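PDB 5JIP: cortical-lytic enzyme from Clostridium perfringens, which is a family 25 glycoside hydrolase (muramidase) involved in cortical hydrolysis during spore germination, probably cleaving peptidoglycan as a lysozyme-type enzyme. Local coordinates for residues Ser84-Ala89 against Ile131-Asp136; Leu146-Gly151 against Tyr168-Met173; Gly237-Ile242 against Thr314-Asp319; Val266-Ala271 against Pro295-Ile300. One frame throughout, in Å; residues are numbered along the deposited sequence.

Contact 1: Ser84-Ala89 against Ile131-Asp136; sequences SAVIQA and IDRFRD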
# COMPACT_ATOMS: atom_id res chain seq x y z
N SER A 84 14.15 -27.82 -12.06
CA SER A 84 15.43 -27.11 -11.96
C SER A 84 15.24 -25.67 -11.51
O SER A 84 16.17 -25.07 -10.96
CB SER A 84 16.18 -27.13 -13.30
OG SER A 84 15.51 -26.41 -14.30
N ALA A 85 14.04 -25.11 -11.69
CA ALA A 85 13.77 -23.77 -11.17
C ALA A 85 13.67 -23.81 -9.65
O ALA A 85 14.17 -22.90 -8.96
CB ALA A 85 12.51 -23.19 -11.79
N VAL A 86 13.04 -24.85 -9.11
CA VAL A 86 12.97 -25.02 -7.66
C VAL A 86 14.35 -25.27 -7.09
O VAL A 86 14.73 -24.71 -6.06
CB VAL A 86 12.00 -26.17 -7.31
CG1 VAL A 86 11.97 -26.44 -5.83
CG2 VAL A 86 10.61 -25.86 -7.82
N ILE A 87 15.14 -26.13 -7.75
CA ILE A 87 16.49 -26.41 -7.26
C ILE A 87 17.33 -25.15 -7.23
O ILE A 87 18.04 -24.88 -6.25
CB ILE A 87 17.15 -27.50 -8.11
CG1 ILE A 87 16.47 -28.84 -7.84
CG2 ILE A 87 18.67 -27.55 -7.87
CD1 ILE A 87 16.78 -29.87 -8.89
N GLN A 88 17.32 -24.39 -8.32
CA GLN A 88 18.15 -23.20 -8.36
C GLN A 88 17.66 -22.16 -7.37
O GLN A 88 18.48 -21.51 -6.71
CB GLN A 88 18.21 -22.63 -9.76
CG GLN A 88 19.13 -23.45 -10.66
CD GLN A 88 19.14 -22.99 -12.08
OE1 GLN A 88 19.33 -21.81 -12.38
NE2 GLN A 88 18.96 -23.94 -12.99
N ALA A 89 16.34 -22.01 -7.21
CA ALA A 89 15.85 -21.08 -6.20
C ALA A 89 16.31 -21.50 -4.80
O ALA A 89 16.75 -20.67 -4.00
CB ALA A 89 14.33 -20.97 -6.24
N ILE A 131 10.95 -19.10 -15.16
CA ILE A 131 11.17 -17.93 -14.32
C ILE A 131 10.08 -17.84 -13.25
O ILE A 131 10.36 -17.61 -12.07
CB ILE A 131 11.20 -16.67 -15.18
CG1 ILE A 131 12.36 -16.75 -16.15
CG2 ILE A 131 11.21 -15.41 -14.30
CD1 ILE A 131 12.33 -15.65 -17.18
N ASP A 132 8.83 -18.00 -13.66
CA ASP A 132 7.69 -17.88 -12.76
C ASP A 132 7.76 -18.92 -11.64
O ASP A 132 7.40 -18.65 -10.50
CB ASP A 132 6.42 -18.04 -13.60
CG ASP A 132 5.19 -17.42 -12.97
OD1 ASP A 132 5.31 -16.54 -12.10
OD2 ASP A 132 4.09 -17.83 -13.38
N ARG A 133 8.22 -20.14 -11.96
CA ARG A 133 8.36 -21.16 -10.94
C ARG A 133 9.46 -20.79 -9.96
O ARG A 133 9.32 -20.98 -8.74
CB ARG A 133 8.65 -22.52 -11.59
CG ARG A 133 9.03 -23.62 -10.59
CD ARG A 133 7.88 -23.98 -9.65
NE ARG A 133 6.70 -24.41 -10.39
CZ ARG A 133 6.43 -25.67 -10.72
NH1 ARG A 133 5.32 -25.95 -11.41
NH2 ARG A 133 7.25 -26.65 -10.38
N PHE A 134 10.58 -20.30 -10.48
CA PHE A 134 11.67 -19.82 -9.63
C PHE A 134 11.15 -18.72 -8.70
O PHE A 134 11.34 -18.79 -7.48
CB PHE A 134 12.81 -19.31 -10.51
CG PHE A 134 14.07 -18.95 -9.73
CD1 PHE A 134 14.13 -17.80 -8.94
CD2 PHE A 134 15.19 -19.76 -9.80
CE1 PHE A 134 15.29 -17.47 -8.23
CE2 PHE A 134 16.37 -19.42 -9.09
CZ PHE A 134 16.41 -18.28 -8.30
N ARG A 135 10.43 -17.76 -9.26
CA ARG A 135 9.84 -16.70 -8.45
C ARG A 135 8.92 -17.25 -7.36
O ARG A 135 8.98 -16.82 -6.20
CB ARG A 135 9.09 -15.73 -9.37
CG ARG A 135 8.36 -14.60 -8.66
CD ARG A 135 6.89 -14.88 -8.54
NE ARG A 135 6.25 -14.83 -9.86
CZ ARG A 135 5.69 -13.76 -10.42
NH1 ARG A 135 5.63 -12.62 -9.76
NH2 ARG A 135 5.15 -13.85 -11.64
N ASP A 136 8.04 -18.20 -7.71
CA ASP A 136 7.11 -18.73 -6.71
C ASP A 136 7.85 -19.41 -5.57
O ASP A 136 7.52 -19.22 -4.39
CB ASP A 136 6.13 -19.73 -7.36
CG ASP A 136 5.08 -19.05 -8.23
OD1 ASP A 136 4.90 -17.82 -8.14
OD2 ASP A 136 4.41 -19.77 -9.00

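Contact 2: Leu146-Gly151 against Tyr168-Met173; sequences LMLYTG and YPLSDM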
# COMPACT_ATOMS: atom_id res chain seq x y z
N LEU A 146 11.34 -10.95 -5.36
CA LEU A 146 12.40 -11.25 -6.31
C LEU A 146 12.34 -10.28 -7.50
O LEU A 146 11.30 -10.16 -8.14
CB LEU A 146 12.26 -12.69 -6.80
CG LEU A 146 13.31 -13.19 -7.79
CD1 LEU A 146 14.67 -13.28 -7.11
CD2 LEU A 146 12.90 -14.53 -8.38
N MET A 147 13.45 -9.61 -7.78
CA MET A 147 13.58 -8.77 -8.97
C MET A 147 14.16 -9.58 -10.13
O MET A 147 15.00 -10.45 -9.91
CB MET A 147 14.45 -7.53 -8.68
CG MET A 147 14.73 -6.66 -9.91
SD MET A 147 14.99 -4.91 -9.54
CE MET A 147 16.57 -4.97 -8.72
N LEU A 148 13.65 -9.31 -11.34
CA LEU A 148 14.14 -9.94 -12.57
C LEU A 148 15.09 -9.00 -13.30
O LEU A 148 14.77 -7.83 -13.55
CB LEU A 148 12.99 -10.31 -13.50
CG LEU A 148 13.43 -10.97 -14.83
CD1 LEU A 148 13.97 -12.31 -14.53
CD2 LEU A 148 12.25 -11.04 -15.80
N TYR A 149 16.29 -9.50 -13.60
CA TYR A 149 17.21 -8.84 -14.50
C TYR A 149 17.20 -9.54 -15.85
O TYR A 149 17.35 -10.76 -15.93
CB TYR A 149 18.64 -8.82 -13.97
CG TYR A 149 19.64 -8.37 -15.02
CD1 TYR A 149 20.11 -9.26 -15.99
CD2 TYR A 149 20.15 -7.08 -15.03
CE1 TYR A 149 21.00 -8.87 -16.96
CE2 TYR A 149 21.10 -6.69 -16.00
CZ TYR A 149 21.50 -7.60 -16.97
OH TYR A 149 22.41 -7.25 -17.94
N THR A 150 17.07 -8.75 -16.92
CA THR A 150 17.23 -9.27 -18.26
C THR A 150 17.48 -8.09 -19.18
O THR A 150 17.28 -6.94 -18.80
CB THR A 150 15.99 -10.09 -18.68
OG1 THR A 150 16.29 -10.82 -19.88
CG2 THR A 150 14.83 -9.22 -18.93
N GLY A 151 17.89 -8.39 -20.42
CA GLY A 151 18.16 -7.37 -21.40
C GLY A 151 16.99 -7.11 -22.35
O GLY A 151 16.15 -7.98 -22.57
N TYR A 168 1.24 -11.31 -19.79
CA TYR A 168 2.62 -11.08 -19.36
C TYR A 168 2.70 -11.52 -17.90
O TYR A 168 2.53 -10.70 -16.99
CB TYR A 168 3.00 -9.61 -19.49
CG TYR A 168 2.94 -9.08 -20.89
CD1 TYR A 168 4.02 -9.21 -21.74
CD2 TYR A 168 1.80 -8.42 -21.34
CE1 TYR A 168 3.98 -8.70 -23.03
CE2 TYR A 168 1.74 -7.91 -22.62
CZ TYR A 168 2.83 -8.06 -23.47
OH TYR A 168 2.79 -7.55 -24.74
N PRO A 169 2.92 -12.82 -17.65
CA PRO A 169 2.90 -13.30 -16.26
C PRO A 169 3.99 -12.73 -15.37
O PRO A 169 3.85 -12.78 -14.14
CB PRO A 169 3.07 -14.82 -16.42
CG PRO A 169 2.65 -15.12 -17.86
CD PRO A 169 3.08 -13.91 -18.62
N LEU A 170 5.09 -12.22 -15.93
CA LEU A 170 6.16 -11.70 -15.08
C LEU A 170 6.07 -10.19 -14.84
O LEU A 170 6.96 -9.64 -14.17
CB LEU A 170 7.51 -12.03 -15.70
CG LEU A 170 7.71 -13.49 -16.08
CD1 LEU A 170 9.04 -13.65 -16.79
CD2 LEU A 170 7.55 -14.43 -14.89
N SER A 171 5.03 -9.53 -15.35
CA SER A 171 4.98 -8.06 -15.34
C SER A 171 4.77 -7.49 -13.95
O SER A 171 4.83 -6.26 -13.78
CB SER A 171 3.88 -7.57 -16.30
OG SER A 171 2.57 -7.95 -15.88
N ASP A 172 4.48 -8.33 -12.97
CA ASP A 172 4.37 -7.87 -11.60
C ASP A 172 5.71 -8.01 -10.88
O ASP A 172 5.84 -7.50 -9.77
CB ASP A 172 3.27 -8.63 -10.84
CG ASP A 172 3.59 -10.09 -10.61
OD1 ASP A 172 4.13 -10.76 -11.52
OD2 ASP A 172 3.27 -10.57 -9.49
N MET A 173 6.72 -8.60 -11.50
CA MET A 173 8.04 -8.60 -10.89
C MET A 173 8.68 -7.22 -11.01
O MET A 173 8.51 -6.54 -12.01
CB MET A 173 8.95 -9.64 -11.56
CG MET A 173 8.41 -11.04 -11.47
SD MET A 173 9.58 -12.23 -12.14
CE MET A 173 10.87 -12.20 -10.87

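Contact 3: Gly237-Ile242 against Thr314-Asp319; sequences GLNAYI and TEYILD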
# COMPACT_ATOMS: atom_id res chain seq x y z
N GLY A 237 9.68 3.10 18.51
CA GLY A 237 8.79 3.82 19.40
C GLY A 237 7.49 3.10 19.70
O GLY A 237 6.49 3.76 20.03
N LEU A 238 7.49 1.77 19.67
CA LEU A 238 6.28 1.02 19.89
C LEU A 238 5.89 1.10 21.35
O LEU A 238 6.73 0.96 22.24
CB LEU A 238 6.47 -0.44 19.48
CG LEU A 238 5.23 -1.33 19.61
CD1 LEU A 238 4.10 -0.86 18.68
CD2 LEU A 238 5.60 -2.82 19.35
N ASN A 239 4.61 1.27 21.61
CA ASN A 239 4.10 1.45 22.96
C ASN A 239 2.66 0.97 22.98
O ASN A 239 1.93 1.12 22.00
CB ASN A 239 4.17 2.91 23.42
CG ASN A 239 3.65 3.09 24.83
OD1 ASN A 239 4.14 2.46 25.77
ND2 ASN A 239 2.66 3.95 24.99
N ALA A 240 2.25 0.40 24.10
CA ALA A 240 0.88 -0.07 24.24
C ALA A 240 0.47 -0.01 25.70
O ALA A 240 1.31 -0.12 26.59
CB ALA A 240 0.74 -1.51 23.73
N TYR A 241 -0.84 0.13 25.92
CA TYR A 241 -1.41 0.04 27.25
C TYR A 241 -2.81 -0.54 27.13
O TYR A 241 -3.45 -0.45 26.07
CB TYR A 241 -1.42 1.41 27.97
CG TYR A 241 -2.33 2.46 27.36
CD1 TYR A 241 -3.67 2.54 27.72
CD2 TYR A 241 -1.84 3.39 26.45
CE1 TYR A 241 -4.50 3.50 27.18
CE2 TYR A 241 -2.67 4.36 25.89
CZ TYR A 241 -4.00 4.41 26.27
OH TYR A 241 -4.82 5.36 25.73
N ILE A 242 -3.29 -1.13 28.23
CA ILE A 242 -4.63 -1.70 28.30
C ILE A 242 -5.49 -0.79 29.16
O ILE A 242 -5.08 -0.37 30.24
CB ILE A 242 -4.60 -3.13 28.87
CG1 ILE A 242 -3.81 -4.04 27.93
CG2 ILE A 242 -6.00 -3.65 29.06
CD1 ILE A 242 -3.82 -5.51 28.32
N THR A 314 9.06 -5.52 15.67
CA THR A 314 9.24 -4.88 16.96
C THR A 314 8.13 -5.33 17.90
O THR A 314 6.97 -5.45 17.51
CB THR A 314 9.22 -3.37 16.80
OG1 THR A 314 10.26 -2.96 15.89
CG2 THR A 314 9.42 -2.67 18.14
N GLU A 315 8.50 -5.58 19.16
CA GLU A 315 7.61 -6.16 20.15
C GLU A 315 7.45 -5.21 21.33
O GLU A 315 8.36 -4.46 21.68
CB GLU A 315 8.14 -7.46 20.74
CG GLU A 315 8.30 -8.58 19.81
CD GLU A 315 8.90 -9.78 20.53
OE1 GLU A 315 9.20 -9.66 21.75
OE2 GLU A 315 9.06 -10.83 19.89
N TYR A 316 6.29 -5.32 21.98
CA TYR A 316 6.02 -4.64 23.24
C TYR A 316 5.21 -5.60 24.10
O TYR A 316 4.12 -6.01 23.70
CB TYR A 316 5.28 -3.33 23.02
CG TYR A 316 5.12 -2.53 24.29
CD1 TYR A 316 4.09 -2.81 25.17
CD2 TYR A 316 6.01 -1.54 24.61
CE1 TYR A 316 3.96 -2.10 26.35
CE2 TYR A 316 5.88 -0.81 25.78
CZ TYR A 316 4.85 -1.10 26.65
OH TYR A 316 4.70 -0.40 27.83
N ILE A 317 5.74 -5.97 25.27
CA ILE A 317 5.10 -6.96 26.15
C ILE A 317 4.30 -6.22 27.21
O ILE A 317 4.87 -5.45 28.00
CB ILE A 317 6.13 -7.89 26.82
CG1 ILE A 317 7.04 -8.53 25.77
CG2 ILE A 317 5.41 -8.95 27.64
CD1 ILE A 317 6.31 -9.29 24.71
N LEU A 318 2.99 -6.48 27.25
CA LEU A 318 2.11 -6.01 28.31
C LEU A 318 2.04 -7.05 29.42
O LEU A 318 1.57 -8.17 29.18
CB LEU A 318 0.70 -5.77 27.78
CG LEU A 318 0.58 -4.69 26.73
CD1 LEU A 318 -0.59 -5.00 25.80
CD2 LEU A 318 0.38 -3.36 27.42
N ASP A 319 2.46 -6.66 30.62
CA ASP A 319 2.51 -7.59 31.75
C ASP A 319 1.14 -8.19 32.04
O ASP A 319 1.04 -9.39 32.32
CB ASP A 319 3.05 -6.87 32.99
CG ASP A 319 4.54 -6.66 32.92
OD1 ASP A 319 5.22 -7.49 32.28
OD2 ASP A 319 5.04 -5.67 33.51

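Contact 4: Val266-Ala271 against Pro295-Ile300; sequences VNDNYA and PIKISI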
# COMPACT_ATOMS: atom_id res chain seq x y z
N VAL A 266 -1.37 -9.49 17.92
CA VAL A 266 -1.53 -9.77 19.35
C VAL A 266 -1.24 -11.25 19.56
O VAL A 266 -1.94 -12.11 19.01
CB VAL A 266 -2.94 -9.42 19.86
CG1 VAL A 266 -3.07 -9.85 21.34
CG2 VAL A 266 -3.24 -7.94 19.69
N ASN A 267 -0.19 -11.55 20.34
CA ASN A 267 0.29 -12.91 20.49
C ASN A 267 0.34 -13.59 19.12
O ASN A 267 -0.14 -14.71 18.96
CB ASN A 267 -0.61 -13.70 21.45
CG ASN A 267 -0.60 -13.16 22.87
OD1 ASN A 267 0.39 -12.58 23.33
ND2 ASN A 267 -1.70 -13.35 23.58
N ASP A 268 0.87 -12.89 18.12
CA ASP A 268 1.11 -13.41 16.77
C ASP A 268 -0.17 -13.61 15.97
O ASP A 268 -0.11 -14.08 14.82
CB ASP A 268 1.89 -14.74 16.79
CG ASP A 268 3.27 -14.59 17.42
OD1 ASP A 268 3.91 -13.53 17.25
OD2 ASP A 268 3.73 -15.53 18.10
N ASN A 269 -1.33 -13.29 16.53
CA ASN A 269 -2.55 -13.30 15.77
C ASN A 269 -2.74 -11.93 15.15
O ASN A 269 -2.49 -10.91 15.79
CB ASN A 269 -3.75 -13.64 16.66
CG ASN A 269 -3.61 -15.00 17.30
OD1 ASN A 269 -3.46 -15.12 18.52
ND2 ASN A 269 -3.63 -16.04 16.49
N TYR A 270 -3.18 -11.92 13.91
CA TYR A 270 -3.37 -10.67 13.19
C TYR A 270 -4.42 -9.81 13.87
O TYR A 270 -5.51 -10.28 14.21
CB TYR A 270 -3.78 -10.98 11.75
CG TYR A 270 -4.27 -9.82 10.92
CD1 TYR A 270 -3.37 -8.98 10.28
CD2 TYR A 270 -5.62 -9.61 10.72
CE1 TYR A 270 -3.82 -7.95 9.48
CE2 TYR A 270 -6.08 -8.58 9.92
CZ TYR A 270 -5.17 -7.75 9.30
OH TYR A 270 -5.60 -6.71 8.52
N ALA A 271 -4.10 -8.53 14.03
CA ALA A 271 -5.03 -7.59 14.63
C ALA A 271 -5.48 -6.50 13.68
O ALA A 271 -6.53 -5.90 13.92
CB ALA A 271 -4.40 -6.95 15.88
N PRO A 295 1.09 -12.39 30.28
CA PRO A 295 1.62 -11.34 29.41
C PRO A 295 1.00 -11.39 28.02
O PRO A 295 0.54 -12.44 27.56
CB PRO A 295 3.12 -11.66 29.35
CG PRO A 295 3.39 -12.40 30.58
CD PRO A 295 2.16 -13.22 30.84
N ILE A 296 0.98 -10.23 27.37
CA ILE A 296 0.42 -10.07 26.03
C ILE A 296 1.50 -9.48 25.15
O ILE A 296 2.07 -8.43 25.47
CB ILE A 296 -0.83 -9.17 26.03
CG1 ILE A 296 -1.94 -9.81 26.89
CG2 ILE A 296 -1.33 -8.94 24.60
CD1 ILE A 296 -3.09 -8.85 27.21
N LYS A 297 1.79 -10.14 24.03
CA LYS A 297 2.79 -9.66 23.09
C LYS A 297 2.12 -8.86 21.98
O LYS A 297 1.30 -9.40 21.21
CB LYS A 297 3.62 -10.79 22.49
CG LYS A 297 4.74 -10.22 21.60
CD LYS A 297 5.66 -11.30 21.00
CE LYS A 297 4.91 -12.19 20.06
NZ LYS A 297 5.86 -12.91 19.15
N ILE A 298 2.50 -7.60 21.88
CA ILE A 298 2.12 -6.75 20.77
C ILE A 298 3.32 -6.69 19.83
O ILE A 298 4.45 -6.46 20.26
CB ILE A 298 1.72 -5.35 21.25
CG1 ILE A 298 0.60 -5.41 22.31
CG2 ILE A 298 1.31 -4.48 20.06
CD1 ILE A 298 -0.74 -5.98 21.82
N SER A 299 3.09 -6.92 18.54
CA SER A 299 4.18 -6.82 17.58
C SER A 299 3.69 -6.14 16.30
O SER A 299 2.49 -6.11 16.00
CB SER A 299 4.78 -8.18 17.23
OG SER A 299 3.79 -9.03 16.71
N ILE A 300 4.64 -5.62 15.54
CA ILE A 300 4.28 -4.84 14.36
C ILE A 300 5.35 -4.99 13.30
O ILE A 300 6.53 -5.16 13.60
CB ILE A 300 4.07 -3.36 14.77
CG1 ILE A 300 3.43 -2.56 13.63
CG2 ILE A 300 5.41 -2.75 15.21
CD1 ILE A 300 3.02 -1.16 14.00
O HOH W 1 -1.58 -13.52 26.48
O HOH W 2 2.18 -10.35 18.67
O HOH W 3 4.83 -11.39 15.81

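Contact 1: Ser84-Ala89 against Ile131-Asp136
Two outer helices of the TIM-barrel-like catalytic domain, 83-100 and 124-142, meet here, the short segments crossing at -42° with their axes 8.1 Å apart at the closest point. Alanines make that approach possible: Ala85 and Ala89, one turn apart, both direct their CB toward the second helix. Phe134 fills the space between the backbones. Its CG is anti to the backbone N (chi1 -173°), which swings the ring across to helix 83-100. Ala89 CB then lies over the middle of one ring face in a CH-pi contact, 3.8 Å from the Phe134 centroid and 8° off the normal. Gln88 CB meets the same ring at its edge, in plane, 3.8 Å from Phe134 CE2, while the Gln88 amide turns away to His74 and the carbonyl of Lys77. Next along, Ala85 CB rests on Arg133 CG at 3.7 Å. Arg133, bent at chi2 and chi3, crosses Val86 obliquely, and Val86 CG2 touches Arg133 CD at 3.8 Å. Charges gather away from this interface: Arg135 grips Asp132 OD1 side-on with NE and NH2, and Lys280 of the second subunit pairs with Asp132 and Asp136. The helix-helix joint itself is therefore held by close apolar packing and one ring face, with Arg133 methylenes bordering it on Ala85 and Val86, whose CG2 also reaches the guanidinium edge.

Contact 2: Leu146-Gly151 against Tyr168-Met173
Met173 is the bump in this contact, and the hollow it fills lies along strand 147-151 and the residue before it, between Leu146 and Leu148. With CG anti to its own carbonyl carbon and an extended chi2, the chain of Met173 reaches toward the strand, then bends at chi3 (71°) so that the CE methyl becomes the plug. Met173 CE sits 3.4 Å from Leu146 O at the floor of the hollow. One wall is Leu148 CB, 3.9 Å from Met173 CE; the other is Leu146 CD2, 4.0 Å from the same methyl, the Leu146 and Met173 side chains running alongside and pointing the same way. Leu170 adds a looser, tip-to-tip touch, its CD1 lying 4.3 Å from Leu148 CD2. Two overlapping type I turns, Tyr168-Ser171 and Leu170-Met173, place Leu170 and Met173 on the strand side. The first is gripped twice at one atom, since Tyr168 O accepts both the backbone N and the OG of Ser171. Strand 147-151 runs parallel between 111-113 and 175-178 in the barrel sheet, and Leu148 shares backbone hydrogen bonds with Pro174 and Trp176. Helix 124-142 closes over the outside: Leu170 packs on its Val128 and Ile131, Leu146 on its Phe134, and Asp172 forms a salt bridge with its Arg135.

Contact 3: Gly237-Ile242 against Thr314-Asp319
Tyr316 carries this contact together with Leu238 and Leu318, and its path starts at CB, which lies 3.7 Å from Leu238 CD2. CG is anti to the backbone N (chi1 -174°), so the ring leaves strand 314-318 and slides beneath the backbone of Leu238-Ala240. On one flank of the ring, Tyr316 CD2 comes 3.5 Å from Leu238 O; on the other, Tyr316 CD1 meets the methyl Ala240 CB at 3.9 Å. Over the centre of the face hangs Ala240 N, 3.7 Å above the plane, a buried nitrogen with no polar partner in the model. Asn239 CA lies over the same face, nearer the rim, as a CH-pi contact. The two strands belong to different sheets of the C-terminal beta sandwich, whose three strands packed on four follow the fibronectin type III order; 239-243 and 314-318 are outer strands, and their segments run roughly parallel, 25° apart. Farther out, Tyr316 CE1 approaches Ala240 O to 3.3 Å. At the tip, Tyr316 OH is 3.6 Å from Asn239 OD1, with the amide plane almost perpendicular to the ring; Asn239 ND2 bonds to Asn250 of the next strand. Beside the ring, Leu318 sends CD2 to within 3.5 Å of Ala240 O, while its other branch, CD1, crosses obliquely against Ile242 CG1. At the opposite end, Thr314 CG2 leans on Leu238 CB, with Thr314 OG1 turned to the carbonyl of Val235.

Contact 4: Val266-Ala271 against Pro295-Ile300
Val266 lies between two isoleucines, alongside both and pointing the same way. Its branches divide the work: Val266 CG1, anti to the backbone N, touches Ile296 CG2 at 3.8 Å, and Val266 CG2 touches Ile298 CD1 at 3.8 Å. Val266 and Ile298 form an antiparallel non-hydrogen-bonded pair, the last before the chain swings into the type I' turn Val266-Asn269. Beyond it, Asn267 continues the pairing partly with its side chain. Asn267 N donates to Lys297 O at 2.8 Å and 162°, in the carbonyl plane. In return, Asn267 OD1 takes the hydrogen of Lys297 N at 2.9 Å, almost straight at 176°, though the donor stands 29° above the amide plane. An amide oxygen thus stands where a strand carbonyl would normally accept, and Asn267 ND2 reaches Pro295 O through water 1. Lys297 leaves the strand extended, bends at chi3 and crosses Asp268 obliquely. Lys297 NZ meets the syn lone pair of Asp268 OD1 at 2.8 Å in a salt bridge; Glu315 offers the same ammonium a long, weak ion pair. Water 2 joins Asp268 N, Lys297 O and Ser299 OG, and water 3 links Asp268 OD1 to that hydroxyl, so two waters bridge Ser299 to Asp268. In the four-stranded sheet, strand 296-304 runs between 259-266 and 314-318, while 269-275 forms the outer edge. Ile296 and Ile298 pack on Ile242 and Ala240 of the facing sheet, and the ring of Tyr270, past the turn, meets that of Tyr270 of the second subunit, their planes nearly parallel.

How the contacts relate
From the N terminus, contact 1 closes first, bringing helix 124-142 back onto helix 83-100 around strand 111-113. Contact 2 follows in series, closing the excursion between strand 147-151 and the loop leading into strand 175-178; its centre is 13 Å from that of contact 1, and helix 124-142, one half of contact 1, also packs against both segments of contact 2. The chain then passes into the C-terminal sandwich, whose Asp258 and Asp304 bind the magnesium ion together with Asp227 and Met230. Contact 3 joins the first and last strands there, and contact 4 is nested within the loop it closes. Adjacent strands 296-304 and 314-318 connect these two; both stay at least about 20 Å, nearest atoms, from the barrel pair.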